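Local coordinates for protein nicotinate-nucleotide pyrophosphorylase (Francisella tularensis subsp. tularensis, PDB 3TQV) that probably makes nicotinate ribonucleotide for NAD biosynthesis, joining quinolinate to phosphoribosyl diphosphate with release of carbon dioxide and diphosphate, at residues B[48-53]-B[92-97]; B[54-59]-B[85-90]. All blocks are in the same frame, centred on the assembly; numbering follows the deposited sequence.

Contact 1. Residues B[48-53]-B[92-97]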
# COMPACT_ATOMS: atom_id res chain seq x y z
N ALA B 48 -19.21 11.76 -17.07
CA ALA B 48 -19.04 10.67 -16.11
C ALA B 48 -19.03 11.19 -14.69
O ALA B 48 -19.01 12.39 -14.45
CB ALA B 48 -17.75 9.91 -16.41
N PHE B 49 -19.03 10.28 -13.73
CA PHE B 49 -18.97 10.70 -12.34
C PHE B 49 -18.51 9.55 -11.45
O PHE B 49 -18.68 8.39 -11.80
CB PHE B 49 -20.31 11.26 -11.88
CG PHE B 49 -21.44 10.26 -11.88
CD1 PHE B 49 -21.64 9.41 -10.79
CD2 PHE B 49 -22.31 10.17 -12.97
CE1 PHE B 49 -22.68 8.50 -10.78
CE2 PHE B 49 -23.35 9.25 -12.97
CZ PHE B 49 -23.54 8.42 -11.88
N CYS B 50 -17.94 9.89 -10.30
CA CYS B 50 -17.34 8.88 -9.44
C CYS B 50 -18.07 8.79 -8.11
O CYS B 50 -18.28 9.80 -7.44
CB CYS B 50 -15.86 9.22 -9.22
SG CYS B 50 -15.04 8.21 -7.98
N ILE B 51 -18.45 7.58 -7.70
CA ILE B 51 -19.08 7.40 -6.40
C ILE B 51 -18.21 6.64 -5.43
O ILE B 51 -17.41 5.80 -5.83
CB ILE B 51 -20.37 6.59 -6.47
CG1 ILE B 51 -20.37 5.72 -7.73
CG2 ILE B 51 -21.58 7.49 -6.40
CD1 ILE B 51 -21.41 4.65 -7.66
N THR B 52 -18.40 6.91 -4.14
CA THR B 52 -18.01 5.98 -3.10
C THR B 52 -19.16 5.01 -2.90
O THR B 52 -20.31 5.34 -3.14
CB THR B 52 -17.80 6.66 -1.76
OG1 THR B 52 -17.40 8.01 -1.95
CG2 THR B 52 -16.74 5.92 -0.98
N ARG B 53 -18.86 3.80 -2.45
CA ARG B 53 -19.92 2.90 -2.07
C ARG B 53 -19.98 2.85 -0.53
O ARG B 53 -20.77 2.10 0.05
CB ARG B 53 -19.70 1.51 -2.66
CG ARG B 53 -19.45 1.48 -4.16
CD ARG B 53 -20.75 1.56 -4.96
NE ARG B 53 -20.58 1.03 -6.31
CZ ARG B 53 -21.45 1.18 -7.31
NH1 ARG B 53 -22.56 1.88 -7.14
NH2 ARG B 53 -21.19 0.65 -8.50
N ARG B 92 -21.48 11.39 -4.85
CA ARG B 92 -20.61 11.66 -5.99
C ARG B 92 -19.49 12.57 -5.53
O ARG B 92 -19.74 13.65 -5.00
CB ARG B 92 -21.39 12.35 -7.11
CG ARG B 92 -22.50 11.54 -7.76
CD ARG B 92 -22.99 12.29 -9.00
NE ARG B 92 -24.13 11.65 -9.66
CZ ARG B 92 -24.63 12.06 -10.82
NH1 ARG B 92 -24.09 13.09 -11.44
NH2 ARG B 92 -25.67 11.43 -11.36
N ILE B 93 -18.24 12.16 -5.74
CA ILE B 93 -17.12 13.00 -5.32
C ILE B 93 -16.66 13.97 -6.40
O ILE B 93 -16.27 15.11 -6.11
CB ILE B 93 -15.94 12.18 -4.76
CG1 ILE B 93 -15.55 11.06 -5.72
CG2 ILE B 93 -16.32 11.58 -3.41
CD1 ILE B 93 -14.71 9.99 -5.07
N PHE B 94 -16.72 13.55 -7.66
CA PHE B 94 -16.37 14.48 -8.73
C PHE B 94 -17.11 14.12 -9.99
O PHE B 94 -17.68 13.05 -10.09
CB PHE B 94 -14.86 14.53 -8.97
CG PHE B 94 -14.27 13.25 -9.51
CD1 PHE B 94 -14.26 13.00 -10.88
CD2 PHE B 94 -13.73 12.30 -8.65
CE1 PHE B 94 -13.73 11.82 -11.39
CE2 PHE B 94 -13.20 11.13 -9.14
CZ PHE B 94 -13.19 10.87 -10.52
N GLU B 95 -17.13 15.05 -10.94
CA GLU B 95 -17.77 14.81 -12.22
C GLU B 95 -16.80 15.11 -13.34
O GLU B 95 -15.92 15.96 -13.23
CB GLU B 95 -19.03 15.65 -12.38
CG GLU B 95 -20.19 15.13 -11.55
CD GLU B 95 -21.35 16.11 -11.48
OE1 GLU B 95 -21.13 17.32 -11.73
OE2 GLU B 95 -22.48 15.67 -11.17
N LEU B 96 -16.96 14.36 -14.42
CA LEU B 96 -16.07 14.50 -15.56
C LEU B 96 -16.88 14.85 -16.79
O LEU B 96 -18.01 14.39 -16.97
CB LEU B 96 -15.26 13.21 -15.79
CG LEU B 96 -14.24 12.69 -14.76
CD1 LEU B 96 -13.61 11.40 -15.26
CD2 LEU B 96 -13.13 13.69 -14.43
N LYS B 97 -16.29 15.70 -17.62
CA LYS B 97 -16.79 15.94 -18.95
C LYS B 97 -15.59 15.89 -19.89
O LYS B 97 -14.59 16.59 -19.69
CB LYS B 97 -17.49 17.30 -19.01
CG LYS B 97 -17.75 17.83 -20.40
CD LYS B 97 -19.19 17.64 -20.84
CE LYS B 97 -19.61 18.70 -21.86
NZ LYS B 97 -20.06 19.98 -21.22

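Contact 2. Residues B[54-59]-B[85-90]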
# COMPACT_ATOMS: atom_id res chain seq x y z
N GLU B 54 -19.14 3.65 0.12
CA GLU B 54 -19.04 3.61 1.57
C GLU B 54 -18.57 4.93 2.12
O GLU B 54 -17.96 5.71 1.41
CB GLU B 54 -18.10 2.49 2.00
CG GLU B 54 -16.81 2.44 1.19
CD GLU B 54 -15.79 1.45 1.74
OE1 GLU B 54 -15.28 0.63 0.93
OE2 GLU B 54 -15.50 1.51 2.96
N GLU B 55 -18.87 5.20 3.38
CA GLU B 55 -18.46 6.46 4.00
C GLU B 55 -16.94 6.52 4.02
O GLU B 55 -16.27 5.49 4.18
CB GLU B 55 -19.02 6.56 5.41
CG GLU B 55 -18.85 7.91 6.10
CD GLU B 55 -19.54 7.94 7.45
OE1 GLU B 55 -18.84 8.02 8.49
OE2 GLU B 55 -20.78 7.85 7.48
N MSE B 56 -16.39 7.71 3.86
CA MSE B 56 -14.95 7.82 3.67
C MSE B 56 -14.45 9.23 3.87
O MSE B 56 -15.20 10.19 3.73
CB MSE B 56 -14.60 7.35 2.27
CG MSE B 56 -15.28 8.16 1.18
SE MSE B 56 -14.01 9.20 0.12
CE MSE B 56 -13.34 7.81 -1.06
N ILE B 57 -13.16 9.34 4.20
CA ILE B 57 -12.45 10.61 4.20
C ILE B 57 -11.67 10.73 2.90
O ILE B 57 -10.72 9.98 2.67
CB ILE B 57 -11.47 10.74 5.37
CG1 ILE B 57 -12.19 10.55 6.71
CG2 ILE B 57 -10.78 12.10 5.34
CD1 ILE B 57 -13.25 11.63 7.01
N LEU B 58 -12.10 11.65 2.04
CA LEU B 58 -11.47 11.86 0.75
C LEU B 58 -10.04 12.35 0.86
O LEU B 58 -9.71 13.22 1.68
CB LEU B 58 -12.29 12.85 -0.08
CG LEU B 58 -11.69 13.38 -1.39
CD1 LEU B 58 -11.24 12.24 -2.32
CD2 LEU B 58 -12.70 14.29 -2.11
N CYS B 59 -9.20 11.77 0.02
CA CYS B 59 -7.81 12.18 -0.15
C CYS B 59 -7.35 11.74 -1.55
O CYS B 59 -7.59 10.60 -1.96
CB CYS B 59 -6.94 11.58 0.95
SG CYS B 59 -5.25 12.21 0.98
N GLN B 85 -12.43 15.87 3.74
CA GLN B 85 -13.85 15.91 4.04
C GLN B 85 -14.40 14.52 4.24
O GLN B 85 -13.93 13.55 3.65
CB GLN B 85 -14.60 16.52 2.88
CG GLN B 85 -14.34 17.97 2.68
CD GLN B 85 -15.56 18.64 2.15
OE1 GLN B 85 -16.13 19.51 2.80
NE2 GLN B 85 -16.00 18.23 0.96
N LYS B 86 -15.43 14.43 5.07
CA LYS B 86 -16.13 13.19 5.26
C LYS B 86 -17.19 13.09 4.17
O LYS B 86 -18.13 13.87 4.12
CB LYS B 86 -16.73 13.15 6.66
CG LYS B 86 -17.62 11.98 6.97
CD LYS B 86 -18.35 12.23 8.29
CE LYS B 86 -19.38 11.16 8.60
NZ LYS B 86 -20.06 11.39 9.92
N VAL B 87 -17.00 12.13 3.27
CA VAL B 87 -17.93 11.88 2.18
C VAL B 87 -18.89 10.76 2.55
O VAL B 87 -18.46 9.67 2.93
CB VAL B 87 -17.19 11.48 0.92
CG1 VAL B 87 -18.19 11.17 -0.21
CG2 VAL B 87 -16.20 12.56 0.51
N PRO B 88 -20.19 11.02 2.44
CA PRO B 88 -21.20 10.02 2.81
C PRO B 88 -21.23 8.90 1.81
O PRO B 88 -21.02 9.14 0.63
CB PRO B 88 -22.52 10.80 2.74
CG PRO B 88 -22.13 12.25 2.69
CD PRO B 88 -20.80 12.28 2.01
N ALA B 89 -21.48 7.68 2.28
CA ALA B 89 -21.68 6.54 1.38
C ALA B 89 -22.64 6.87 0.23
O ALA B 89 -23.71 7.45 0.46
CB ALA B 89 -22.18 5.33 2.16
N ASN B 90 -22.22 6.52 -0.98
CA ASN B 90 -23.05 6.63 -2.18
C ASN B 90 -23.14 8.03 -2.77
O ASN B 90 -23.99 8.31 -3.60
CB ASN B 90 -24.44 6.02 -1.96
CG ASN B 90 -24.37 4.51 -1.78
OD1 ASN B 90 -23.68 3.80 -2.55
ND2 ASN B 90 -25.06 3.99 -0.76
O HOH W 1 -22.77 7.17 4.75

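Contact 1. Residues B[48-53]-B[92-97]
In the antiparallel sheet of the quinolinate phosphoribosyltransferase N-terminal domain, strand 45-52 and strand 92-97 meet at two aromatic contacts, R92 on F49 and C50 on F94, set on opposite faces. Paired backbone bonds join A48 to L96, the N of L96 giving a nearly straight bond (177°) to the O of A48 at 2.8 Å. Further along, C50 serves two successive residues: its O accepts the N of I93, and its N donates to the O of F94. With I93 in a helical backbone conformation, this is a beta bulge, and it brings I93 and F94 together against one cysteine. C50 CB sits over the F94 ring, offset toward the rim and 3.6 Å from the centroid, while SG approaches the ring obliquely and touches I93 CD1. W79 also meets the F94 ring.

On the other face, F49 and R92 stack diagonally across the strands. R92 runs out extended from CG to NE and lays its guanidinium flat on the ring, the planes 6° apart and R92 CZ 3.6 Å from the centroid. R92 NH1 makes a salt bridge, weak as a hydrogen bond, to E95 OE2 at 3.1 Å. The cation thus presents a face to the pi cloud while an N-H reaches the carboxylate, so ring and acid probably share in stabilising its positive charge at a partly exposed surface.

Contact 2. Residues B[54-59]-B[85-90]
M56 and V87 lie side by side and point the same way in a short two-stranded antiparallel sheet of the N-terminal domain, in which they form the hydrogen-bonded pair. M56, present as selenomethionine, carries CG between its backbone N and carbonyl carbon (chi1 60°), which sets CG 3.8 Å from V87 CB. The chain then bends, and SE lies 4.0 Å from V87 CG2. That same methyl meets L58 CB, so one valine branch touches side chains of two residues on the partner segment. Beneath this apolar cluster the backbones are tied by M56 N to V87 O, by V87 N to M56 O at 2.7 Å, and by L58 N to Q85 O.

I57 and K86, the neighbouring non-hydrogen-bonded pair, occupy the reverse face, where their side chains cross at a slant. The isoleucine brings the tip of its longer branch, CD1, against K86 at CA and CB, the nearer of them, CA, being 3.7 Å away. Helix 100-130 meets side chains from both faces: M56 touches S118, while I57 touches A121 and N125. L58 reaches I114 of the same helix.

The lysine then stretches fully extended toward E55, whose CG stands anti to its own backbone N (chi1 -171°), which places CG 3.6 Å from V87 O. The two chains meet at a slant. K86 CE lies over one face of the carboxylate, 3.2 Å from E55 OE1, and the salt bridge from K86 NZ to E55 OE1 is long, at 3.9 Å. At this exposed end A89 CB comes close to the backbone N of E55. A water accepts a hydrogen bond from A89 N at 2.8 Å and donates a weak one to E55 OE2.

In the fold
Contact 2 is nested inside the loop closed by contact 1, the chain passing from one strand pair to a second and back: strand 45-52 leads into 56-57, and 86-87 leads back into 92-97. Their centres are about 12 Å apart, both within the N-terminal domain and away from the predicted substrate-binding residues. Contact 1 joins the two central strands of a four-stranded antiparallel sheet, flanked by strands 76-79 and 281-285; contact 2 forms a separate two-stranded sheet beside helix 100-130. V87 CG1 packs against T52 OG1 and I93 CG2 where the contacts touch, and N90 meets I51 and T52, so the two sheets are in direct side-chain contact.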